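Local coordinates for aminoacyl-tRNA synthetase (Cryptosporidium parvum, PDB 5F9Z), which probably joins proline to its tRNA at the expense of ATP, as a class II prolyl-tRNA synthetase, and binds the inhibitor halofuginone, at residues Ser226-Ile231 with Ala237-Thr242; Ser197-Leu202 with Thr277-Val282; Ala204-Lys209 with Phe410-Arg415. All coordinates share one frame; numbering follows the deposited sequence.

Contact 1 (Ser226-Ile231 with Ala237-Thr242). With ANP (phosphoaminophosphonic acid-adenylate ester), chain D.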
loop_
_atom_site.group_PDB
_atom_site.type_symbol
_atom_site.label_atom_id
_atom_site.label_comp_id
_atom_site.label_asym_id
_atom_site.label_seq_id
_atom_site.Cartn_x
_atom_site.Cartn_y
_atom_site.Cartn_z
ATOM N N SER A 226 -7.842 -6.120 9.136
ATOM C CA SER A 226 -6.738 -5.701 8.288
ATOM C C SER A 226 -6.943 -6.228 6.876
ATOM O O SER A 226 -7.816 -7.059 6.614
ATOM C CB SER A 226 -5.396 -6.189 8.839
ATOM O OG SER A 226 -5.290 -7.597 8.727
ATOM N N ILE A 227 -6.122 -5.717 5.965
ATOM C CA ILE A 227 -5.986 -6.252 4.616
ATOM C C ILE A 227 -4.556 -6.752 4.478
ATOM O O ILE A 227 -3.603 -6.001 4.722
ATOM C CB ILE A 227 -6.320 -5.205 3.541
ATOM C CG1 ILE A 227 -5.713 -3.847 3.893
ATOM C CG2 ILE A 227 -7.822 -5.076 3.372
ATOM C CD1 ILE A 227 -5.858 -2.816 2.793
ATOM N N GLU A 228 -4.405 -8.019 4.109
ATOM C CA GLU A 228 -3.097 -8.650 4.009
ATOM C C GLU A 228 -2.686 -8.763 2.548
ATOM O O GLU A 228 -3.436 -9.299 1.725
ATOM C CB GLU A 228 -3.106 -10.034 4.659
ATOM C CG GLU A 228 -3.425 -10.037 6.148
ATOM C CD GLU A 228 -2.396 -9.287 6.973
ATOM O OE1 GLU A 228 -2.777 -8.325 7.670
ATOM O OE2 GLU A 228 -1.204 -9.658 6.921
ATOM N N GLY A 229 -1.498 -8.247 2.229
ATOM C CA GLY A 229 -0.893 -8.446 0.933
ATOM C C GLY A 229 0.122 -9.579 0.965
ATOM O O GLY A 229 0.395 -10.184 1.998
ATOM N N PHE A 230 0.688 -9.859 -0.206
ATOM C CA PHE A 230 1.650 -10.944 -0.324
ATOM C C PHE A 230 2.571 -10.687 -1.508
ATOM O O PHE A 230 2.117 -10.291 -2.585
ATOM C CB PHE A 230 0.945 -12.296 -0.483
ATOM C CG PHE A 230 1.878 -13.471 -0.469
ATOM C CD1 PHE A 230 2.487 -13.874 0.708
ATOM C CD2 PHE A 230 2.143 -14.178 -1.629
ATOM C CE1 PHE A 230 3.345 -14.957 0.727
ATOM C CE2 PHE A 230 2.999 -15.263 -1.616
ATOM C CZ PHE A 230 3.601 -15.653 -0.437
ATOM N N ILE A 231 3.863 -10.912 -1.293
ATOM C CA ILE A 231 4.870 -10.785 -2.344
ATOM C C ILE A 231 5.377 -12.182 -2.680
ATOM O O ILE A 231 6.173 -12.750 -1.917
ATOM C CB ILE A 231 6.020 -9.861 -1.914
ATOM C CG1 ILE A 231 5.470 -8.549 -1.350
ATOM C CG2 ILE A 231 6.951 -9.590 -3.087
ATOM C CD1 ILE A 231 4.645 -7.754 -2.337
ATOM N N ALA A 237 4.130 -12.368 3.393
ATOM C CA ALA A 237 2.972 -11.496 3.412
ATOM C C ALA A 237 3.364 -10.116 3.930
ATOM O O ALA A 237 4.450 -9.907 4.476
ATOM C CB ALA A 237 1.862 -12.093 4.274
ATOM N N VAL A 238 2.457 -9.161 3.751
ATOM C CA VAL A 238 2.693 -7.797 4.207
ATOM C C VAL A 238 1.356 -7.144 4.526
ATOM O O VAL A 238 0.466 -7.067 3.671
ATOM C CB VAL A 238 3.495 -6.993 3.162
ATOM C CG1 VAL A 238 2.872 -7.120 1.774
ATOM C CG2 VAL A 238 3.604 -5.541 3.578
ATOM N N GLN A 239 1.192 -6.696 5.768
ATOM C CA GLN A 239 -0.062 -6.082 6.191
ATOM C C GLN A 239 -0.243 -4.762 5.454
ATOM O O GLN A 239 0.530 -3.819 5.646
ATOM C CB GLN A 239 -0.073 -5.880 7.702
ATOM C CG GLN A 239 -1.396 -5.351 8.233
ATOM C CD GLN A 239 -1.526 -5.509 9.734
ATOM O OE1 GLN A 239 -0.693 -6.149 10.377
ATOM N NE2 GLN A 239 -2.576 -4.930 10.300
ATOM N N ALA A 240 -1.268 -4.700 4.603
ATOM C CA ALA A 240 -1.452 -3.548 3.729
ATOM C C ALA A 240 -1.998 -2.343 4.486
ATOM O O ALA A 240 -1.595 -1.206 4.220
ATOM C CB ALA A 240 -2.376 -3.926 2.572
ATOM N N ALA A 241 -2.914 -2.574 5.421
ATOM C CA ALA A 241 -3.481 -1.518 6.250
ATOM C C ALA A 241 -4.136 -2.179 7.456
ATOM O O ALA A 241 -4.127 -3.406 7.592
ATOM C CB ALA A 241 -4.475 -0.660 5.463
ATOM N N THR A 242 -4.708 -1.359 8.334
ATOM C CA THR A 242 -5.317 -1.886 9.546
ATOM C C THR A 242 -6.429 -0.957 10.013
ATOM O O THR A 242 -6.381 0.257 9.799
ATOM C CB THR A 242 -4.280 -2.073 10.660
ATOM O OG1 THR A 242 -4.913 -2.630 11.818
ATOM C CG2 THR A 242 -3.646 -0.748 11.024
HETATM P PG ANP D . 4.446 -4.109 12.470
HETATM O O1G ANP D . 4.657 -5.163 13.510
HETATM O O2G ANP D . 4.857 -4.686 11.062
HETATM O O3G ANP D . 5.349 -2.853 12.794
HETATM P PB ANP D . 2.492 -2.244 13.257
HETATM O O1B ANP D . 1.527 -2.522 14.446
HETATM O O2B ANP D . 3.758 -1.646 13.777
HETATM N N3B ANP D . 2.807 -3.675 12.437
HETATM P PA ANP D . 0.798 -0.145 12.727
HETATM O O1A ANP D . 1.340 0.631 13.863
HETATM O O2A ANP D . -0.527 -0.852 13.024
HETATM O O3A ANP D . 1.823 -1.261 12.249
HETATM O "O5'" ANP D . 0.661 0.839 11.492
HETATM C "C5'" ANP D . -0.437 0.737 10.559
HETATM C "C4'" ANP D . 0.073 0.166 9.260
HETATM O "O4'" ANP D . 1.243 0.896 8.849
HETATM C "C3'" ANP D . 0.517 -1.290 9.316
HETATM O "O3'" ANP D . -0.587 -2.158 9.089
HETATM C "C2'" ANP D . 1.543 -1.372 8.181
HETATM O "O2'" ANP D . 0.925 -1.681 6.938
HETATM C "C1'" ANP D . 2.133 0.044 8.150
HETATM N N9 ANP D . 3.452 0.165 8.766
HETATM C C8 ANP D . 3.822 -0.252 10.018
HETATM N N7 ANP D . 5.076 -0.005 10.314
HETATM C C5 ANP D . 5.562 0.626 9.180
HETATM C C6 ANP D . 6.831 1.146 8.855
HETATM N N6 ANP D . 7.882 1.110 9.676
HETATM N N1 ANP D . 6.983 1.714 7.636
HETATM C C2 ANP D . 5.934 1.753 6.809
HETATM N N3 ANP D . 4.694 1.296 7.007
HETATM C C4 ANP D . 4.573 0.741 8.219
#
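Ile227 faces both Ala240 and Ala241 in the antiparallel beta hairpin of strands 223-231 and 236-247, part of the class II synthetase core. Ala240 is the extra residue of a beta bulge, between the pairs Ile227-Ala241 and Glu228-Gln239. Gly229 and Val238 form a hydrogen-bonded pair, with Gly229 N 2.7 Å from Val238 O and Val238 N 2.9 Å from Gly229 O. At the bulge Ala240 N bonds to Ile227 O at 2.7 Å. The Ile227 N to Ala241 O bond is weak.

Apolar packing centres on Ile227. With chi1 at 43°, CG1 lies between the backbone N and carbonyl carbon. Ile227 CG1 is 3.6 Å from Ala240 CB, and Ile227 CD1 is 3.7 Å from Ala241 CB. Tyr195 of helix 181-202 covers Ile227 and Ala241.

Polar groups gather on the other face. The Glu228 chain bends at chi2 (-63°), and its OE1 comes 3.3 Å from Gln239 CG. The Glu228 carboxylate and the Gln239 amide are turned 60° against each other. Ser226 OG donates to the anti side of Glu228 OE1, which also forms a salt bridge with Lys212.

The nucleotide meets the hairpin backbone: ANP O2' donates to Gln239 O at 2.5 Å.

Contact 2 (Ser197-Leu202 with Thr277-Val282). With ANP (phosphoaminophosphonic acid-adenylate ester), chain D.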
loop_
_atom_site.group_PDB
_atom_site.type_symbol
_atom_site.label_atom_id
_atom_site.label_comp_id
_atom_site.label_asym_id
_atom_site.label_seq_id
_atom_site.Cartn_x
_atom_site.Cartn_y
_atom_site.Cartn_z
ATOM N N SER A 197 -10.215 -0.869 -1.166
ATOM C CA SER A 197 -10.449 -0.183 -2.433
ATOM C C SER A 197 -9.203 0.559 -2.896
ATOM O O SER A 197 -8.906 0.595 -4.095
ATOM C CB SER A 197 -11.629 0.779 -2.298
ATOM O OG SER A 197 -11.806 1.536 -3.483
ATOM N N ILE A 198 -8.462 1.160 -1.960
ATOM C CA ILE A 198 -7.239 1.874 -2.322
ATOM C C ILE A 198 -6.246 0.929 -2.986
ATOM O O ILE A 198 -5.633 1.263 -4.007
ATOM C CB ILE A 198 -6.632 2.555 -1.080
ATOM C CG1 ILE A 198 -7.481 3.756 -0.656
ATOM C CG2 ILE A 198 -5.196 2.986 -1.349
ATOM C CD1 ILE A 198 -7.525 4.867 -1.683
ATOM N N TYR A 199 -6.082 -0.271 -2.429
ATOM C CA TYR A 199 -5.108 -1.207 -2.982
ATOM C C TYR A 199 -5.597 -1.825 -4.288
ATOM O O TYR A 199 -4.826 -1.950 -5.246
ATOM C CB TYR A 199 -4.790 -2.297 -1.959
ATOM C CG TYR A 199 -3.714 -1.909 -0.972
ATOM C CD1 TYR A 199 -4.008 -1.118 0.131
ATOM C CD2 TYR A 199 -2.404 -2.335 -1.143
ATOM C CE1 TYR A 199 -3.027 -0.762 1.035
ATOM C CE2 TYR A 199 -1.415 -1.984 -0.244
ATOM C CZ TYR A 199 -1.732 -1.196 0.842
ATOM O OH TYR A 199 -0.752 -0.848 1.744
ATOM N N GLU A 200 -6.871 -2.214 -4.351
ATOM C CA GLU A 200 -7.363 -2.951 -5.509
ATOM C C GLU A 200 -7.860 -2.034 -6.624
ATOM O O GLU A 200 -7.543 -2.256 -7.796
ATOM C CB GLU A 200 -8.470 -3.921 -5.082
ATOM C CG GLU A 200 -8.006 -4.977 -4.089
ATOM C CD GLU A 200 -8.827 -6.249 -4.156
ATOM O OE1 GLU A 200 -8.603 -7.148 -3.318
ATOM O OE2 GLU A 200 -9.692 -6.355 -5.050
ATOM N N ASP A 201 -8.641 -1.006 -6.286
ATOM C CA ASP A 201 -9.187 -0.137 -7.323
ATOM C C ASP A 201 -8.162 0.882 -7.806
ATOM O O ASP A 201 -8.108 1.190 -9.002
ATOM C CB ASP A 201 -10.442 0.574 -6.813
ATOM C CG ASP A 201 -11.567 -0.389 -6.494
ATOM O OD1 ASP A 201 -11.729 -1.383 -7.233
ATOM O OD2 ASP A 201 -12.291 -0.153 -5.503
ATOM N N LEU A 202 -7.344 1.412 -6.899
ATOM C CA LEU A 202 -6.385 2.450 -7.260
ATOM C C LEU A 202 -5.012 1.875 -7.595
ATOM O O LEU A 202 -4.430 2.213 -8.630
ATOM C CB LEU A 202 -6.271 3.474 -6.125
ATOM C CG LEU A 202 -5.466 4.743 -6.409
ATOM C CD1 LEU A 202 -6.202 5.637 -7.397
ATOM C CD2 LEU A 202 -5.165 5.493 -5.119
ATOM N N THR A 277 2.930 4.845 3.432
ATOM C CA THR A 277 3.622 4.768 2.150
ATOM C C THR A 277 4.053 3.351 1.792
ATOM O O THR A 277 4.581 3.148 0.693
ATOM C CB THR A 277 4.842 5.692 2.156
ATOM O OG1 THR A 277 5.516 5.584 3.416
ATOM C CG2 THR A 277 4.417 7.132 1.932
ATOM N N ARG A 278 3.859 2.379 2.690
ATOM C CA ARG A 278 4.088 0.977 2.349
ATOM C C ARG A 278 3.265 0.550 1.141
ATOM O O ARG A 278 3.704 -0.303 0.359
ATOM C CB ARG A 278 3.764 0.097 3.559
ATOM C CG ARG A 278 3.613 -1.382 3.256
ATOM C CD ARG A 278 3.231 -2.160 4.502
ATOM N NE ARG A 278 4.316 -2.206 5.478
ATOM C CZ ARG A 278 4.327 -2.999 6.544
ATOM N NH1 ARG A 278 3.309 -3.818 6.772
ATOM N NH2 ARG A 278 5.356 -2.977 7.380
ATOM N N ALA A 279 2.076 1.136 0.967
ATOM C CA ALA A 279 1.223 0.789 -0.166
ATOM C C ALA A 279 1.953 0.970 -1.489
ATOM O O ALA A 279 1.747 0.196 -2.431
ATOM C CB ALA A 279 -0.048 1.636 -0.141
ATOM N N ILE A 280 2.813 1.985 -1.579
ATOM C CA ILE A 280 3.571 2.211 -2.806
ATOM C C ILE A 280 4.526 1.052 -3.057
ATOM O O ILE A 280 4.621 0.535 -4.176
ATOM C CB ILE A 280 4.316 3.555 -2.734
ATOM C CG1 ILE A 280 3.331 4.692 -2.450
ATOM C CG2 ILE A 280 5.076 3.812 -4.028
ATOM C CD1 ILE A 280 3.982 6.055 -2.347
ATOM N N GLY A 281 5.237 0.617 -2.014
ATOM C CA GLY A 281 6.178 -0.478 -2.178
ATOM C C GLY A 281 5.505 -1.781 -2.563
ATOM O O GLY A 281 5.994 -2.511 -3.429
ATOM N N VAL A 282 4.374 -2.092 -1.924
ATOM C CA VAL A 282 3.632 -3.301 -2.272
ATOM C C VAL A 282 3.166 -3.238 -3.720
ATOM O O VAL A 282 3.202 -4.240 -4.445
ATOM C CB VAL A 282 2.450 -3.499 -1.305
ATOM C CG1 VAL A 282 1.705 -4.787 -1.629
ATOM C CG2 VAL A 282 2.934 -3.506 0.136
HETATM P PG ANP D . 4.446 -4.109 12.470
HETATM O O1G ANP D . 4.657 -5.163 13.510
HETATM O O2G ANP D . 4.857 -4.686 11.062
HETATM O O3G ANP D . 5.349 -2.853 12.794
HETATM P PB ANP D . 2.492 -2.244 13.257
HETATM O O1B ANP D . 1.527 -2.522 14.446
HETATM O O2B ANP D . 3.758 -1.646 13.777
HETATM N N3B ANP D . 2.807 -3.675 12.437
HETATM P PA ANP D . 0.798 -0.145 12.727
HETATM O O1A ANP D . 1.340 0.631 13.863
HETATM O O2A ANP D . -0.527 -0.852 13.024
HETATM O O3A ANP D . 1.823 -1.261 12.249
HETATM O "O5'" ANP D . 0.661 0.839 11.492
HETATM C "C5'" ANP D . -0.437 0.737 10.559
HETATM C "C4'" ANP D . 0.073 0.166 9.260
HETATM O "O4'" ANP D . 1.243 0.896 8.849
HETATM C "C3'" ANP D . 0.517 -1.290 9.316
HETATM O "O3'" ANP D . -0.587 -2.158 9.089
HETATM C "C2'" ANP D . 1.543 -1.372 8.181
HETATM O "O2'" ANP D . 0.925 -1.681 6.938
HETATM C "C1'" ANP D . 2.133 0.044 8.150
HETATM N N9 ANP D . 3.452 0.165 8.766
HETATM C C8 ANP D . 3.822 -0.252 10.018
HETATM N N7 ANP D . 5.076 -0.005 10.314
HETATM C C5 ANP D . 5.562 0.626 9.180
HETATM C C6 ANP D . 6.831 1.146 8.855
HETATM N N6 ANP D . 7.882 1.110 9.676
HETATM N N1 ANP D . 6.983 1.714 7.636
HETATM C C2 ANP D . 5.934 1.753 6.809
HETATM N N3 ANP D . 4.694 1.296 7.007
HETATM C C4 ANP D . 4.573 0.741 8.219
#
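Tyr199 spans the gap to Ala279 and Val282, and its side chain carries the contact. The short helical segments 197-202 and 278-282 are 11.2 Å apart at their axes and cross at -39°. Their backbones therefore do not pack closely, and no hydrogen bond joins the two segments.

The first segment begins with a bond along its own helix: Ser197 OG donates to the anti lone pair of Asp201 OD2 at 2.7 Å. Tyr199 lies within a wider pi-type turn at 198-202. Its CG is anti to the carbonyl carbon (chi1 -85°), and the ring reaches across to the second helix. Tyr199 OH lies 3.2 Å from Ala279 CB, and Tyr199 CZ is 3.4 Å from the same methyl. Val282 meets the ring at its edge, with Tyr199 CE2 4.3 Å from Val282 CB. The phenol oxygen is buried, but it has a weak hydrogen bond to Ala240 O.

Arg278, beside Ala279, points into the nucleotide site. Its chain bends at chi3 (-69°). ANP C2' lies over one guanidinium face, offset toward the rim, and Arg278 NH1 is 3.2 Å from ANP O2'. Bonds from NE to Ile164 O and from NH1 to Gln239 O fix the group. An arginine that follows a core strand and holds the nucleotide is consistent with motif 3 of class II synthetases.

Around the contact, helix 53-71 packs on Ile198 through Val65 and Phe66 and on Ile280 through Trp59, while helix 278-287 rests against strand 236-247, where Val238 touches Arg278 and Val282.

Contact 3 (Ala204-Lys209 with Phe410-Arg415)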
loop_
_atom_site.group_PDB
_atom_site.type_symbol
_atom_site.label_atom_id
_atom_site.label_comp_id
_atom_site.label_asym_id
_atom_site.label_seq_id
_atom_site.Cartn_x
_atom_site.Cartn_y
_atom_site.Cartn_z
ATOM N N ALA A 204 -4.327 -1.418 -8.002
ATOM C CA ALA A 204 -4.447 -2.697 -8.708
ATOM C C ALA A 204 -3.748 -3.825 -7.954
ATOM O O ALA A 204 -3.277 -4.796 -8.553
ATOM C CB ALA A 204 -3.913 -2.593 -10.140
ATOM N N THR A 205 -3.684 -3.709 -6.628
ATOM C CA THR A 205 -2.982 -4.671 -5.793
ATOM C C THR A 205 -3.988 -5.498 -5.010
ATOM O O THR A 205 -4.773 -4.932 -4.234
ATOM C CB THR A 205 -2.024 -3.957 -4.841
ATOM O OG1 THR A 205 -1.129 -3.129 -5.596
ATOM C CG2 THR A 205 -1.218 -4.968 -4.041
ATOM N N PRO A 206 -4.005 -6.821 -5.170
ATOM C CA PRO A 206 -4.986 -7.633 -4.442
ATOM C C PRO A 206 -4.617 -7.766 -2.973
ATOM O O PRO A 206 -3.447 -7.930 -2.617
ATOM C CB PRO A 206 -4.922 -8.986 -5.159
ATOM C CG PRO A 206 -3.527 -9.054 -5.681
ATOM C CD PRO A 206 -3.143 -7.638 -6.041
ATOM N N VAL A 207 -5.636 -7.684 -2.117
ATOM C CA VAL A 207 -5.476 -7.852 -0.679
ATOM C C VAL A 207 -6.606 -8.733 -0.166
ATOM O O VAL A 207 -7.648 -8.886 -0.808
ATOM C CB VAL A 207 -5.460 -6.504 0.081
ATOM C CG1 VAL A 207 -4.234 -5.686 -0.302
ATOM C CG2 VAL A 207 -6.737 -5.724 -0.189
ATOM N N VAL A 208 -6.386 -9.318 1.008
ATOM C CA VAL A 208 -7.350 -10.209 1.643
ATOM C C VAL A 208 -7.879 -9.522 2.893
ATOM O O VAL A 208 -7.122 -9.263 3.837
ATOM C CB VAL A 208 -6.725 -11.571 1.984
ATOM C CG1 VAL A 208 -7.732 -12.449 2.711
ATOM C CG2 VAL A 208 -6.230 -12.257 0.721
ATOM N N LYS A 209 -9.176 -9.223 2.898
ATOM C CA LYS A 209 -9.813 -8.642 4.070
ATOM C C LYS A 209 -10.062 -9.719 5.117
ATOM O O LYS A 209 -10.496 -10.830 4.797
ATOM C CB LYS A 209 -11.130 -7.965 3.688
ATOM C CG LYS A 209 -10.953 -6.717 2.840
ATOM C CD LYS A 209 -12.270 -6.004 2.585
ATOM C CE LYS A 209 -13.136 -6.768 1.601
ATOM N NZ LYS A 209 -14.241 -5.920 1.075
ATOM N N PHE A 410 -6.138 -8.138 -12.500
ATOM C CA PHE A 410 -6.504 -9.520 -12.795
ATOM C C PHE A 410 -5.288 -10.438 -12.760
ATOM O O PHE A 410 -5.347 -11.532 -12.188
ATOM C CB PHE A 410 -7.199 -9.599 -14.156
ATOM C CG PHE A 410 -7.777 -10.952 -14.464
ATOM C CD1 PHE A 410 -7.025 -11.909 -15.126
ATOM C CD2 PHE A 410 -9.073 -11.267 -14.091
ATOM C CE1 PHE A 410 -7.553 -13.153 -15.409
ATOM C CE2 PHE A 410 -9.607 -12.510 -14.372
ATOM C CZ PHE A 410 -8.846 -13.454 -15.031
ATOM N N LYS A 411 -4.178 -10.014 -13.372
ATOM C CA LYS A 411 -2.977 -10.845 -13.371
ATOM C C LYS A 411 -2.371 -10.940 -11.977
ATOM O O LYS A 411 -1.880 -12.002 -11.579
ATOM C CB LYS A 411 -1.954 -10.296 -14.364
ATOM C CG LYS A 411 -2.358 -10.447 -15.820
ATOM C CD LYS A 411 -1.271 -9.925 -16.746
ATOM C CE LYS A 411 0.037 -10.669 -16.530
ATOM N NZ LYS A 411 1.120 -10.143 -17.404
ATOM N N ALA A 412 -2.392 -9.840 -11.222
ATOM C CA ALA A 412 -1.917 -9.888 -9.845
ATOM C C ALA A 412 -2.816 -10.757 -8.975
ATOM O O ALA A 412 -2.344 -11.354 -8.000
ATOM C CB ALA A 412 -1.828 -8.477 -9.271
ATOM N N LYS A 413 -4.104 -10.842 -9.312
ATOM C CA LYS A 413 -5.030 -11.646 -8.524
ATOM C C LYS A 413 -4.753 -13.133 -8.698
ATOM O O LYS A 413 -4.692 -13.882 -7.717
ATOM C CB LYS A 413 -6.470 -11.316 -8.915
ATOM C CG LYS A 413 -7.390 -11.041 -7.743
ATOM C CD LYS A 413 -8.026 -9.664 -7.856
ATOM C CE LYS A 413 -9.059 -9.452 -6.763
ATOM N NZ LYS A 413 -8.517 -9.811 -5.424
ATOM N N GLN A 414 -4.584 -13.585 -9.944
ATOM C CA GLN A 414 -4.318 -15.000 -10.175
ATOM C C GLN A 414 -2.935 -15.412 -9.687
ATOM O O GLN A 414 -2.708 -16.602 -9.445
ATOM C CB GLN A 414 -4.493 -15.346 -11.658
ATOM C CG GLN A 414 -3.629 -14.552 -12.621
ATOM C CD GLN A 414 -3.999 -14.810 -14.071
ATOM O OE1 GLN A 414 -4.841 -15.657 -14.368
ATOM N NE2 GLN A 414 -3.371 -14.077 -14.982
ATOM N N ARG A 415 -2.011 -14.462 -9.528
ATOM C CA ARG A 415 -0.750 -14.771 -8.863
ATOM C C ARG A 415 -0.928 -14.906 -7.357
ATOM O O ARG A 415 -0.221 -15.696 -6.722
ATOM C CB ARG A 415 0.300 -13.700 -9.177
ATOM C CG ARG A 415 1.191 -14.047 -10.358
ATOM C CD ARG A 415 2.344 -13.063 -10.524
ATOM N NE ARG A 415 1.916 -11.793 -11.104
ATOM C CZ ARG A 415 1.825 -10.651 -10.429
ATOM N NH1 ARG A 415 2.138 -10.611 -9.140
ATOM N NH2 ARG A 415 1.427 -9.546 -11.045
#
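Lys413 bends at chi2 (123°) and again at chi4 (49°), and these turns bring its amino end beside Pro206 CB. Lys413 NZ ends 3.7 Å from Pro206 CB, and Lys413 CG is 4.1 Å from the same atom. The amino group thus rests beside an apolar carbon. Its charge has a partner in Glu200 OE1, though that ion pair is long and weak.

The proline ring also packs on Ala412. Pro206 CD lies 3.6 Å from Ala412 CB, and Pro206 CG lies 3.5 Å from Ala412 O. The ring therefore meets the methyl and the carbonyl of one helix residue. Ala204 O adds a looser touch, 4.0 Å from Ala412 CB. Ala204 has a positive phi, where the chain leaves helical geometry after helix 181-202.

No hydrogen bond joins the two segments. Just beyond them, Gln416 NE2 of the same long helix donates to Pro206 O. On the helix itself, the Arg415 guanidinium has Ala412 CA over one face.

This is packing between parts of a multidomain synthetase. A turn of the class II core rests on helix 393-417, which follows the five-stranded sheet of the anticodon-binding region and leads toward the C-terminal zinc-binding part.

The three contacts lie close together, with centres 10 to 11 Å apart. Along the chain, contact 1 is nested inside the loops closed by contacts 2 and 3, while those two cross each other. Helix 181-202 supplies 197-202 and then turns into 204-209, with Tyr199 O and Thr205 N probably hydrogen-bonded. Strand 208-211 next pairs with strand 223-231 of contact 1, where Glu228 N and Val208 O are 3.0 Å apart. Contacts 1 and 2 both touch ANP. Contact 3 instead reaches helix 393-417, far along the chain. Together they link helix 393-417, which follows the anticodon-binding region, to the core elements that hold the nucleotide.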